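Local coordinates for putative peptide ABC-transport system periplasmic peptide-binding protein (Campylobacter jejuni, PDB 4OEV) that binds a nickel(II) ion together with oxalate outside the cytoplasmic membrane, probably to hand the metal on to an ABC-type importer, at residues D389-F398 / R437-L448. Residues are numbered along the deposited sequence; the frame is centred on the assembly and turned at random.
Sequences DPDFHTFRVF and RKKYYKDFIDAL
Arg437 reaches from helix 434-450 to grip Asp389 end-on, NH1 to OD2 at 2.7 Å and NH2 to OD1 at 3.0 Å, in a two-pronged salt bridge. Both carboxylate oxygens offer their syn lone pairs, and the two flat groups lie nearly coplanar, 13° apart. The NE of the arginine is held separately by the carbonyl of Ala428. Asp389 is oriented from its own side as well: OD1 accepts from the backbone N of Asp391 at 3.0 Å, on the anti side and somewhat out of the carboxylate plane, closing an Asx turn over the type I turn 389-392.

Pro390 lies against the Tyr441 ring, its CB over the face toward the rim in a CH-pi contact and its CG 3.7 Å from CE2. The phenol OH donates to a water that in turn donates to Asp391 OD1, an oxygen also salt-bridged to Arg429; Tyr126 bonds the other carboxylate oxygen. One turn further along the helix, Phe444 has CG anti to its backbone N (chi1 164°), a rotamer that carries CE2 and CZ against Thr394 CG2 and Phe398 CD2. Phe398 CD2 meets Phe444 CZ at 3.6 Å, at the edge of the Phe444 ring, with the ring planes oblique at 59°, whereas Thr394 CG2 approaches that ring obliquely; Leu448 CD1 lies over one face of the Phe398 ring. Thr394 OG1 donates to Pro390 O at 2.8 Å, which is consistent with the methyl facing Phe444.

The helix thus presents Arg437, Tyr441, Phe444 and Leu448 from one side, and Leu425 of helix 419-429 touches both Thr394 and Phe444. Polar at one end and apolar at the other, the contact matches Asp389 with Arg437 internally and leaves Asp391 to outside partners, so the salt bridge probably fixes the 389-392 turn while the rings pack helix 395-398 against helix 434-450.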
ATOM      1  N   ASP A 389      -0.030   4.753 -10.268  1.00 32.82           N
ATOM      2  CA  ASP A 389      -0.737   6.021 -10.438  1.00 34.92           C
ATOM      3  C   ASP A 389      -1.054   6.725  -9.107  1.00 33.19           C
ATOM      4  O   ASP A 389      -1.457   6.088  -8.099  1.00 36.38           O
ATOM      5  CB  ASP A 389      -2.038   5.797 -11.253  1.00 35.30           C
ATOM      6  CG  ASP A 389      -2.642   7.095 -11.714  1.00 36.72           C
ATOM      7  OD1 ASP A 389      -3.344   7.754 -10.899  1.00 38.16           O
ATOM      8  OD2 ASP A 389      -2.341   7.500 -12.870  1.00 39.98           O
ATOM      9  N   PRO A 390      -0.836   8.045  -9.064  1.00 32.92           N
ATOM     10  CA  PRO A 390      -1.049   8.780  -7.800  1.00 33.33           C
ATOM     11  C   PRO A 390      -2.441   8.655  -7.189  1.00 34.11           C
ATOM     12  O   PRO A 390      -2.599   8.974  -6.008  1.00 32.22           O
ATOM     13  CB  PRO A 390      -0.789  10.233  -8.192  1.00 34.61           C
ATOM     14  CG  PRO A 390      -0.900  10.271  -9.717  1.00 36.80           C
ATOM     15  CD  PRO A 390      -0.312   8.930 -10.127  1.00 37.01           C
ATOM     16  N   ASP A 391      -3.433   8.232  -7.966  1.00 33.75           N
ATOM     17  CA  ASP A 391      -4.781   8.018  -7.449  1.00 32.59           C
ATOM     18  C   ASP A 391      -4.845   6.913  -6.412  1.00 33.58           C
ATOM     19  O   ASP A 391      -5.642   6.996  -5.476  1.00 27.60           O
ATOM     20  CB  ASP A 391      -5.747   7.672  -8.627  1.00 47.11           C
ATOM     21  CG  ASP A 391      -7.239   7.540  -8.177  1.00 37.28           C
ATOM     22  OD1 ASP A 391      -7.786   8.484  -7.572  1.00 33.16           O
ATOM     23  OD2 ASP A 391      -7.871   6.490  -8.433  1.00 39.52           O
ATOM     24  N   PHE A 392      -4.018   5.861  -6.564  1.00 33.64           N
ATOM     25  CA  PHE A 392      -4.300   4.597  -5.831  1.00 33.26           C
ATOM     26  C   PHE A 392      -4.162   4.639  -4.296  1.00 30.58           C
ATOM     27  O   PHE A 392      -4.957   3.990  -3.553  1.00 25.66           O
ATOM     28  CB  PHE A 392      -3.402   3.480  -6.398  1.00 31.45           C
ATOM     29  CG  PHE A 392      -3.800   3.044  -7.774  1.00 34.53           C
ATOM     30  CD1 PHE A 392      -5.077   3.252  -8.223  1.00 37.41           C
ATOM     31  CD2 PHE A 392      -2.862   2.494  -8.649  1.00 35.37           C
ATOM     32  CE1 PHE A 392      -5.458   2.864  -9.540  1.00 38.79           C
ATOM     33  CE2 PHE A 392      -3.236   2.114  -9.944  1.00 39.59           C
ATOM     34  CZ  PHE A 392      -4.535   2.305 -10.387  1.00 37.85           C
ATOM     35  N   HIS A 393      -3.175   5.362  -3.769  1.00 30.33           N
ATOM     36  CA  HIS A 393      -3.197   5.489  -2.305  1.00 28.19           C
ATOM     37  C   HIS A 393      -3.589   6.917  -1.892  1.00 26.28           C
ATOM     38  O   HIS A 393      -3.231   7.403  -0.835  1.00 26.62           O
ATOM     39  CB  HIS A 393      -1.848   5.069  -1.700  1.00 27.79           C
ATOM     40  CG  HIS A 393      -1.650   3.582  -1.708  1.00 30.80           C
ATOM     41  ND1 HIS A 393      -0.894   2.914  -0.770  1.00 32.10           N
ATOM     42  CD2 HIS A 393      -2.174   2.626  -2.518  1.00 30.90           C
ATOM     43  CE1 HIS A 393      -0.909   1.618  -1.036  1.00 32.16           C
ATOM     44  NE2 HIS A 393      -1.709   1.410  -2.071  1.00 30.13           N
ATOM     45  N   THR A 394      -4.373   7.598  -2.708  1.00 26.76           N
ATOM     46  CA  THR A 394      -4.832   8.880  -2.215  1.00 25.23           C
ATOM     47  C   THR A 394      -6.319   8.908  -2.137  1.00 27.30           C
ATOM     48  O   THR A 394      -6.866   9.388  -1.127  1.00 26.29           O
ATOM     49  CB  THR A 394      -4.340  10.116  -3.072  1.00 29.06           C
ATOM     50  OG1 THR A 394      -4.727   9.937  -4.433  1.00 29.67           O
ATOM     51  CG2 THR A 394      -2.824  10.316  -3.005  1.00 27.12           C
ATOM     52  N   PHE A 395      -7.011   8.380  -3.160  1.00 27.62           N
ATOM     53  CA  PHE A 395      -8.455   8.445  -3.109  1.00 25.06           C
ATOM     54  C   PHE A 395      -9.062   7.661  -1.907  1.00 28.03           C
ATOM     55  O   PHE A 395      -9.861   8.224  -1.099  1.00 29.77           O
ATOM     56  CB  PHE A 395      -9.067   7.960  -4.436  1.00 24.19           C
ATOM     57  CG  PHE A 395     -10.545   8.342  -4.609  1.00 25.07           C
ATOM     58  CD1 PHE A 395     -10.882   9.579  -5.107  1.00 26.10           C
ATOM     59  CD2 PHE A 395     -11.568   7.458  -4.232  1.00 28.02           C
ATOM     60  CE1 PHE A 395     -12.266   9.946  -5.283  1.00 29.24           C
ATOM     61  CE2 PHE A 395     -12.948   7.814  -4.369  1.00 31.17           C
ATOM     62  CZ  PHE A 395     -13.285   9.054  -4.889  1.00 30.55           C
ATOM     63  N   ARG A 396      -8.681   6.409  -1.721  1.00 24.69           N
ATOM     64  CA  ARG A 396      -9.298   5.647  -0.614  1.00 22.84           C
ATOM     65  C   ARG A 396      -8.795   6.155   0.739  1.00 23.69           C
ATOM     66  O   ARG A 396      -9.371   5.782   1.775  1.00 24.02           O
ATOM     67  CB  ARG A 396      -8.972   4.146  -0.700  1.00 21.70           C
ATOM     68  CG  ARG A 396      -9.839   3.453  -1.782  1.00 23.87           C
ATOM     69  CD  ARG A 396      -9.309   2.052  -2.143  1.00 25.61           C
ATOM     70  NE  ARG A 396      -8.111   2.180  -2.972  1.00 31.08           N
ATOM     71  CZ  ARG A 396      -7.465   1.151  -3.538  1.00 31.12           C
ATOM     72  NH1 ARG A 396      -6.408   1.387  -4.297  1.00 29.62           N
ATOM     73  NH2 ARG A 396      -7.874  -0.095  -3.361  1.00 31.88           N
ATOM     74  N   VAL A 397      -7.720   6.936   0.711  1.00 21.46           N
ATOM     75  CA  VAL A 397      -7.082   7.340   2.018  1.00 22.89           C
ATOM     76  C   VAL A 397      -7.591   8.683   2.582  1.00 26.82           C
ATOM     77  O   VAL A 397      -7.772   8.810   3.809  1.00 27.07           O
ATOM     78  CB  VAL A 397      -5.550   7.383   1.859  1.00 23.23           C
ATOM     79  CG1 VAL A 397      -4.804   7.997   3.141  1.00 24.39           C
ATOM     80  CG2 VAL A 397      -5.016   6.007   1.604  1.00 25.82           C
ATOM     81  N   PHE A 398      -7.814   9.666   1.703  1.00 26.89           N
ATOM     82  CA  PHE A 398      -8.110  11.066   2.097  1.00 24.64           C
ATOM     83  C   PHE A 398      -9.511  11.514   1.729  1.00 27.39           C
ATOM     84  O   PHE A 398     -10.013  12.486   2.275  1.00 26.90           O
ATOM     85  CB  PHE A 398      -7.117  12.024   1.418  1.00 25.18           C
ATOM     86  CG  PHE A 398      -5.653  11.731   1.803  1.00 28.41           C
ATOM     87  CD1 PHE A 398      -5.206  12.017   3.079  1.00 26.53           C
ATOM     88  CD2 PHE A 398      -4.777  11.161   0.889  1.00 25.76           C
ATOM     89  CE1 PHE A 398      -3.875  11.727   3.449  1.00 27.85           C
ATOM     90  CE2 PHE A 398      -3.462  10.867   1.241  1.00 26.65           C
ATOM     91  CZ  PHE A 398      -3.007  11.164   2.527  1.00 28.53           C
ATOM     92  N   ARG A 437      -3.692  17.231 -14.739  1.00 49.62           N
ATOM     93  CA  ARG A 437      -3.608  16.310 -13.602  1.00 48.45           C
ATOM     94  C   ARG A 437      -2.626  16.841 -12.562  1.00 45.93           C
ATOM     95  O   ARG A 437      -2.920  16.884 -11.370  1.00 42.34           O
ATOM     96  CB  ARG A 437      -3.145  14.910 -14.045  1.00 48.84           C
ATOM     97  CG  ARG A 437      -4.175  14.044 -14.770  1.00 48.01           C
ATOM     98  CD  ARG A 437      -3.823  12.557 -14.657  1.00 46.04           C
ATOM     99  NE  ARG A 437      -4.376  11.945 -13.432  1.00 41.75           N
ATOM    100  CZ  ARG A 437      -4.107  10.701 -13.017  1.00 39.55           C
ATOM    101  NH1 ARG A 437      -3.294   9.924 -13.729  1.00 41.15           N
ATOM    102  NH2 ARG A 437      -4.658  10.221 -11.904  1.00 39.94           N
ATOM    103  N   LYS A 438      -1.466  17.293 -13.033  1.00 45.86           N
ATOM    104  CA  LYS A 438      -0.462  17.782 -12.112  1.00 45.76           C
ATOM    105  C   LYS A 438      -0.987  19.002 -11.352  1.00 45.77           C
ATOM    106  O   LYS A 438      -0.738  19.137 -10.161  1.00 43.62           O
ATOM    107  CB  LYS A 438       0.811  18.102 -12.861  1.00 47.94           C
ATOM    108  CG  LYS A 438       1.476  16.860 -13.381  1.00 46.06           C
ATOM    109  CD  LYS A 438       2.846  17.169 -13.901  1.00 48.13           C
ATOM    110  CE  LYS A 438       3.488  15.920 -14.413  1.00 47.40           C
ATOM    111  NZ  LYS A 438       4.707  16.239 -15.211  1.00 53.26           N
ATOM    112  N   LYS A 439      -1.756  19.843 -12.037  1.00 46.97           N
ATOM    113  CA  LYS A 439      -2.343  21.035 -11.423  1.00 44.80           C
ATOM    114  C   LYS A 439      -3.260  20.668 -10.268  1.00 41.59           C
ATOM    115  O   LYS A 439      -3.183  21.261  -9.196  1.00 42.03           O
ATOM    116  CB  LYS A 439      -3.118  21.850 -12.450  1.00 46.80           C
ATOM    117  CG  LYS A 439      -3.722  23.126 -11.909  1.00 48.27           C
ATOM    118  CD  LYS A 439      -4.927  23.560 -12.779  1.00 50.55           C
ATOM    119  CE  LYS A 439      -5.792  24.649 -12.092  1.00 60.27           C
ATOM    120  NZ  LYS A 439      -6.221  24.372 -10.664  1.00 56.55           N
ATOM    121  N   TYR A 440      -4.130  19.701 -10.489  1.00 41.19           N
ATOM    122  CA  TYR A 440      -5.074  19.261  -9.476  1.00 41.71           C
ATOM    123  C   TYR A 440      -4.372  18.561  -8.295  1.00 38.66           C
ATOM    124  O   TYR A 440      -4.746  18.737  -7.117  1.00 35.83           O
ATOM    125  CB  TYR A 440      -6.093  18.356 -10.135  1.00 43.16           C
ATOM    126  CG  TYR A 440      -6.950  19.097 -11.156  1.00 47.40           C
ATOM    127  CD1 TYR A 440      -7.384  20.409 -10.924  1.00 50.21           C
ATOM    128  CD2 TYR A 440      -7.324  18.488 -12.339  1.00 47.67           C
ATOM    129  CE1 TYR A 440      -8.197  21.086 -11.856  1.00 51.68           C
ATOM    130  CE2 TYR A 440      -8.120  19.154 -13.279  1.00 51.22           C
ATOM    131  CZ  TYR A 440      -8.552  20.436 -13.027  1.00 53.78           C
ATOM    132  OH  TYR A 440      -9.329  21.061 -13.965  1.00 58.41           O
ATOM    133  N   TYR A 441      -3.348  17.768  -8.608  1.00 36.58           N
ATOM    134  CA  TYR A 441      -2.550  17.154  -7.538  1.00 33.77           C
ATOM    135  C   TYR A 441      -1.838  18.256  -6.771  1.00 34.62           C
ATOM    136  O   TYR A 441      -1.722  18.164  -5.568  1.00 34.43           O
ATOM    137  CB  TYR A 441      -1.549  16.117  -8.119  1.00 36.04           C
ATOM    138  CG  TYR A 441      -2.291  14.872  -8.468  1.00 35.69           C
ATOM    139  CD1 TYR A 441      -3.105  14.274  -7.515  1.00 36.52           C
ATOM    140  CD2 TYR A 441      -2.284  14.352  -9.763  1.00 36.87           C
ATOM    141  CE1 TYR A 441      -3.839  13.171  -7.805  1.00 36.20           C
ATOM    142  CE2 TYR A 441      -3.030  13.243 -10.070  1.00 35.67           C
ATOM    143  CZ  TYR A 441      -3.795  12.648  -9.076  1.00 35.55           C
ATOM    144  OH  TYR A 441      -4.552  11.546  -9.320  1.00 34.36           O
ATOM    145  N   LYS A 442      -1.422  19.347  -7.442  1.00 38.19           N
ATOM    146  CA  LYS A 442      -0.878  20.460  -6.660  1.00 39.61           C
ATOM    147  C   LYS A 442      -1.933  21.056  -5.713  1.00 39.09           C
ATOM    148  O   LYS A 442      -1.649  21.286  -4.528  1.00 37.58           O
ATOM    149  CB  LYS A 442      -0.308  21.544  -7.576  1.00 41.31           C
ATOM    150  CG  LYS A 442       0.257  22.744  -6.822  1.00 43.80           C
ATOM    151  CD  LYS A 442       0.463  23.925  -7.760  1.00 48.43           C
ATOM    152  CE  LYS A 442       1.385  24.982  -7.179  1.00 49.69           C
ATOM    153  NZ  LYS A 442       0.733  25.827  -6.115  1.00 51.14           N
ATOM    154  N   ASP A 443      -3.168  21.240  -6.187  1.00 39.25           N
ATOM    155  CA  ASP A 443      -4.268  21.693  -5.322  1.00 37.76           C
ATOM    156  C   ASP A 443      -4.454  20.745  -4.125  1.00 37.93           C
ATOM    157  O   ASP A 443      -4.598  21.165  -2.975  1.00 37.37           O
ATOM    158  CB  ASP A 443      -5.586  21.771  -6.113  1.00 38.04           C
ATOM    159  CG  ASP A 443      -5.601  22.912  -7.117  1.00 43.81           C
ATOM    160  OD1 ASP A 443      -4.822  23.863  -6.947  1.00 46.23           O
ATOM    161  OD2 ASP A 443      -6.387  22.854  -8.095  1.00 47.04           O
ATOM    162  N   PHE A 444      -4.421  19.457  -4.411  1.00 33.69           N
ATOM    163  CA  PHE A 444      -4.535  18.457  -3.394  1.00 31.25           C
ATOM    164  C   PHE A 444      -3.431  18.585  -2.304  1.00 36.25           C
ATOM    165  O   PHE A 444      -3.722  18.619  -1.084  1.00 35.77           O
ATOM    166  CB  PHE A 444      -4.494  17.083  -4.080  1.00 30.17           C
ATOM    167  CG  PHE A 444      -4.228  15.932  -3.129  1.00 30.07           C
ATOM    168  CD1 PHE A 444      -5.117  15.640  -2.131  1.00 28.79           C
ATOM    169  CD2 PHE A 444      -3.094  15.146  -3.261  1.00 32.40           C
ATOM    170  CE1 PHE A 444      -4.904  14.593  -1.259  1.00 30.20           C
ATOM    171  CE2 PHE A 444      -2.862  14.100  -2.398  1.00 31.28           C
ATOM    172  CZ  PHE A 444      -3.763  13.814  -1.386  1.00 32.29           C
ATOM    173  N   ILE A 445      -2.181  18.639  -2.760  1.00 35.73           N
ATOM    174  CA  ILE A 445      -1.005  18.803  -1.903  1.00 36.08           C
ATOM    175  C   ILE A 445      -1.103  20.101  -1.063  1.00 38.04           C
ATOM    176  O   ILE A 445      -0.812  20.109   0.142  1.00 32.71           O
ATOM    177  CB  ILE A 445       0.293  18.846  -2.779  1.00 37.36           C
ATOM    178  CG1 ILE A 445       0.555  17.460  -3.389  1.00 38.09           C
ATOM    179  CG2 ILE A 445       1.508  19.282  -1.980  1.00 36.37           C
ATOM    180  CD1 ILE A 445       1.625  17.459  -4.460  1.00 39.09           C
ATOM    181  N   ASP A 446      -1.511  21.195  -1.708  1.00 39.43           N
ATOM    182  CA  ASP A 446      -1.650  22.466  -1.017  1.00 39.83           C
ATOM    183  C   ASP A 446      -2.761  22.405   0.002  1.00 36.62           C
ATOM    184  O   ASP A 446      -2.622  22.987   1.079  1.00 36.78           O
ATOM    185  CB  ASP A 446      -1.926  23.609  -1.994  1.00 42.47           C
ATOM    186  CG  ASP A 446      -0.745  23.945  -2.865  1.00 44.09           C
ATOM    187  OD1 ASP A 446       0.423  23.683  -2.484  1.00 45.11           O
ATOM    188  OD2 ASP A 446      -0.992  24.481  -3.955  1.00 46.22           O
ATOM    189  N   ALA A 447      -3.860  21.746  -0.345  1.00 33.32           N
ATOM    190  CA  ALA A 447      -5.000  21.586   0.590  1.00 35.03           C
ATOM    191  C   ALA A 447      -4.619  20.768   1.804  1.00 34.60           C
ATOM    192  O   ALA A 447      -5.114  21.033   2.912  1.00 34.95           O
ATOM    193  CB  ALA A 447      -6.201  20.924  -0.089  1.00 31.47           C
ATOM    194  N   LEU A 448      -3.825  19.714   1.586  1.00 32.25           N
ATOM    195  CA  LEU A 448      -3.309  18.903   2.693  1.00 35.82           C
ATOM    196  C   LEU A 448      -2.488  19.731   3.646  1.00 34.13           C
ATOM    197  O   LEU A 448      -2.574  19.527   4.837  1.00 36.66           O
ATOM    198  CB  LEU A 448      -2.435  17.730   2.205  1.00 37.12           C
ATOM    199  CG  LEU A 448      -3.128  16.461   1.679  1.00 34.01           C
ATOM    200  CD1 LEU A 448      -2.047  15.369   1.463  1.00 32.24           C
ATOM    201  CD2 LEU A 448      -4.252  15.954   2.531  1.00 33.92           C
TER
HETATM  202  O   HOH W   1      -6.758  11.384  -7.596  1.00 39.71           O